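Local structure of single-stranded DNA specific exonuclease RecJ (Thermus thermophilus, 2ZXR) at residues Val359-Gly367 with Phe400-Phe410. The protein degrades single-stranded DNA in the 5' to 3' direction as an exonuclease that requires divalent metal ions. Sequence-based numbering, arbitrary orientation.
Sequences VFLVAQGKG and FAMDEALFPAF
One face of the F400 ring is covered by G367, whose CA stands 3.5 Å from the ring centroid and only 11° off the ring normal, a CH-pi contact over the face. F400 CG sits between the backbone N and the carbonyl carbon (chi1 60°), which swings the ring across to the neighbouring strand. With no side chain at G367, the ring packs directly on its backbone, F400 CE2 coming within 3.5 Å of G367 C. V362 CG2 approaches the F400 ring obliquely, 3.9 Å from F400 CZ. That methyl also meets the edge of the F407 ring near its plane, with CD1 at 3.9 Å, and the CE methyl of M402, brought round by a bend at the last torsion of its chain. Farther along, F360 and F410 pair obliquely, their planes at 68°, and L381 of helix 377-383 touches both rings as well as F400.

The backbones pair as antiparallel strands: G367 and F400 exchange two hydrogen bonds, and M402 N donates to G365 O at 2.9 Å just beyond the non-hydrogen-bonded pair K366-A401. The type I' turn A363-K366 that joins the hairpin strands is met by E404, which runs past V362 in the opposite direction, its CG 3.9 Å from V362 CG1. G365 N donates to E404 OE2 at 2.8 Å from above the carboxylate plane, and Q364 N lies 2.7 Å from the same oxygen.

Within the DHHA1 domain, the contact thus fastens strand 397-401 beside the hairpin and seats the start of helix 407-419 on one sheet face through apolar side chains, while the hydrogen bond from G365 N would be expected to favour the ionised form of E404.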
# COMPACT_ATOMS: atom_id res chain seq x y z
N VAL A 359 20.04 1.83 -4.39
CA VAL A 359 20.99 0.73 -4.47
C VAL A 359 21.27 0.41 -5.92
O VAL A 359 20.36 0.35 -6.76
CB VAL A 359 20.47 -0.53 -3.72
CG1 VAL A 359 21.44 -1.72 -3.89
CG2 VAL A 359 20.34 -0.21 -2.23
N PHE A 360 22.56 0.26 -6.21
CA PHE A 360 23.08 -0.06 -7.52
C PHE A 360 23.92 -1.33 -7.34
O PHE A 360 24.85 -1.35 -6.53
CB PHE A 360 24.02 1.05 -8.03
CG PHE A 360 23.38 2.40 -8.13
CD1 PHE A 360 23.00 3.10 -6.97
CD2 PHE A 360 23.12 2.96 -9.36
CE1 PHE A 360 22.37 4.35 -7.06
CE2 PHE A 360 22.49 4.20 -9.46
CZ PHE A 360 22.11 4.89 -8.31
N LEU A 361 23.61 -2.36 -8.11
CA LEU A 361 24.33 -3.63 -8.05
C LEU A 361 24.78 -3.98 -9.46
O LEU A 361 24.03 -3.76 -10.44
CB LEU A 361 23.41 -4.75 -7.54
CG LEU A 361 23.38 -5.11 -6.05
CD1 LEU A 361 23.64 -3.90 -5.18
CD2 LEU A 361 22.04 -5.80 -5.74
N VAL A 362 25.98 -4.53 -9.55
CA VAL A 362 26.55 -4.94 -10.83
C VAL A 362 26.99 -6.38 -10.66
O VAL A 362 27.60 -6.72 -9.65
CB VAL A 362 27.80 -4.12 -11.18
CG1 VAL A 362 28.44 -4.65 -12.47
CG2 VAL A 362 27.44 -2.66 -11.33
N ALA A 363 26.66 -7.23 -11.62
CA ALA A 363 27.07 -8.64 -11.55
C ALA A 363 27.21 -9.10 -12.97
O ALA A 363 26.30 -8.91 -13.77
CB ALA A 363 26.02 -9.49 -10.85
N GLN A 364 28.37 -9.67 -13.29
CA GLN A 364 28.61 -10.15 -14.64
C GLN A 364 28.35 -9.06 -15.69
O GLN A 364 27.83 -9.33 -16.78
CB GLN A 364 27.75 -11.41 -14.90
CG GLN A 364 28.14 -12.54 -13.93
CD GLN A 364 27.49 -13.88 -14.26
OE1 GLN A 364 26.41 -14.21 -13.76
NE2 GLN A 364 28.16 -14.66 -15.10
N GLY A 365 28.70 -7.82 -15.36
CA GLY A 365 28.53 -6.74 -16.31
C GLY A 365 27.12 -6.23 -16.51
O GLY A 365 26.88 -5.35 -17.34
N LYS A 366 26.17 -6.80 -15.78
CA LYS A 366 24.80 -6.33 -15.89
C LYS A 366 24.55 -5.52 -14.64
O LYS A 366 25.08 -5.83 -13.58
CB LYS A 366 23.82 -7.49 -16.00
CG LYS A 366 24.06 -8.36 -17.24
CD LYS A 366 24.18 -7.48 -18.49
CE LYS A 366 24.22 -8.31 -19.79
NZ LYS A 366 22.88 -8.94 -20.10
N GLY A 367 23.76 -4.46 -14.76
CA GLY A 367 23.51 -3.65 -13.59
C GLY A 367 22.04 -3.42 -13.29
O GLY A 367 21.21 -3.33 -14.19
N PHE A 400 21.04 -1.59 -16.52
CA PHE A 400 22.12 -1.17 -17.40
C PHE A 400 23.09 -2.29 -17.64
O PHE A 400 22.94 -3.38 -17.09
CB PHE A 400 22.83 0.08 -16.84
CG PHE A 400 23.48 -0.11 -15.47
CD1 PHE A 400 24.86 -0.35 -15.35
CD2 PHE A 400 22.72 -0.01 -14.30
CE1 PHE A 400 25.47 -0.48 -14.08
CE2 PHE A 400 23.32 -0.14 -13.04
CZ PHE A 400 24.70 -0.37 -12.93
N ALA A 401 24.07 -2.04 -18.51
CA ALA A 401 25.11 -2.99 -18.78
C ALA A 401 26.35 -2.10 -18.72
O ALA A 401 26.27 -0.89 -19.02
CB ALA A 401 24.94 -3.63 -20.17
N MET A 402 27.49 -2.68 -18.36
CA MET A 402 28.71 -1.90 -18.22
C MET A 402 29.92 -2.80 -17.98
O MET A 402 29.82 -3.87 -17.37
CB MET A 402 28.55 -0.96 -17.02
CG MET A 402 29.83 -0.28 -16.55
SD MET A 402 29.60 0.71 -15.03
CE MET A 402 29.94 -0.51 -13.77
N ASP A 403 31.08 -2.36 -18.47
CA ASP A 403 32.29 -3.11 -18.28
C ASP A 403 32.62 -2.97 -16.79
O ASP A 403 32.75 -1.86 -16.29
CB ASP A 403 33.41 -2.52 -19.14
CG ASP A 403 34.65 -3.38 -19.15
OD1 ASP A 403 35.22 -3.60 -18.07
OD2 ASP A 403 35.05 -3.83 -20.23
N GLU A 404 32.73 -4.09 -16.08
CA GLU A 404 33.02 -4.02 -14.65
C GLU A 404 34.32 -3.28 -14.31
O GLU A 404 34.52 -2.87 -13.16
CB GLU A 404 33.04 -5.42 -14.04
CG GLU A 404 31.70 -6.12 -14.14
CD GLU A 404 31.68 -7.49 -13.45
OE1 GLU A 404 32.77 -8.01 -13.12
OE2 GLU A 404 30.58 -8.06 -13.25
N ALA A 405 35.20 -3.09 -15.28
CA ALA A 405 36.47 -2.39 -15.01
C ALA A 405 36.20 -0.94 -14.67
O ALA A 405 36.99 -0.30 -13.99
CB ALA A 405 37.41 -2.48 -16.24
N LEU A 406 35.06 -0.43 -15.13
CA LEU A 406 34.68 0.95 -14.88
C LEU A 406 33.87 1.13 -13.58
O LEU A 406 33.38 2.22 -13.30
CB LEU A 406 33.84 1.46 -16.06
CG LEU A 406 34.60 1.56 -17.39
CD1 LEU A 406 33.64 1.98 -18.50
CD2 LEU A 406 35.76 2.58 -17.20
N PHE A 407 33.74 0.06 -12.80
CA PHE A 407 32.96 0.13 -11.56
C PHE A 407 33.39 1.22 -10.57
O PHE A 407 32.55 2.00 -10.10
CB PHE A 407 32.97 -1.24 -10.85
CG PHE A 407 32.13 -1.28 -9.60
CD1 PHE A 407 30.73 -1.35 -9.68
CD2 PHE A 407 32.73 -1.21 -8.34
CE1 PHE A 407 29.93 -1.37 -8.50
CE2 PHE A 407 31.95 -1.23 -7.16
CZ PHE A 407 30.54 -1.31 -7.24
N PRO A 408 34.69 1.30 -10.23
CA PRO A 408 35.04 2.38 -9.28
C PRO A 408 34.62 3.77 -9.77
O PRO A 408 34.14 4.59 -8.98
CB PRO A 408 36.55 2.24 -9.12
CG PRO A 408 36.77 0.71 -9.28
CD PRO A 408 35.84 0.41 -10.47
N ALA A 409 34.77 4.03 -11.06
CA ALA A 409 34.43 5.32 -11.62
C ALA A 409 32.92 5.53 -11.57
O ALA A 409 32.42 6.63 -11.29
CB ALA A 409 34.92 5.41 -13.07
N PHE A 410 32.19 4.46 -11.86
CA PHE A 410 30.73 4.48 -11.85
C PHE A 410 30.26 4.79 -10.44
O PHE A 410 29.36 5.60 -10.24
CB PHE A 410 30.19 3.11 -12.27
CG PHE A 410 28.69 2.98 -12.15
CD1 PHE A 410 27.84 3.62 -13.05
CD2 PHE A 410 28.14 2.23 -11.11
CE1 PHE A 410 26.45 3.50 -12.92
CE2 PHE A 410 26.76 2.11 -10.97
CZ PHE A 410 25.91 2.74 -11.87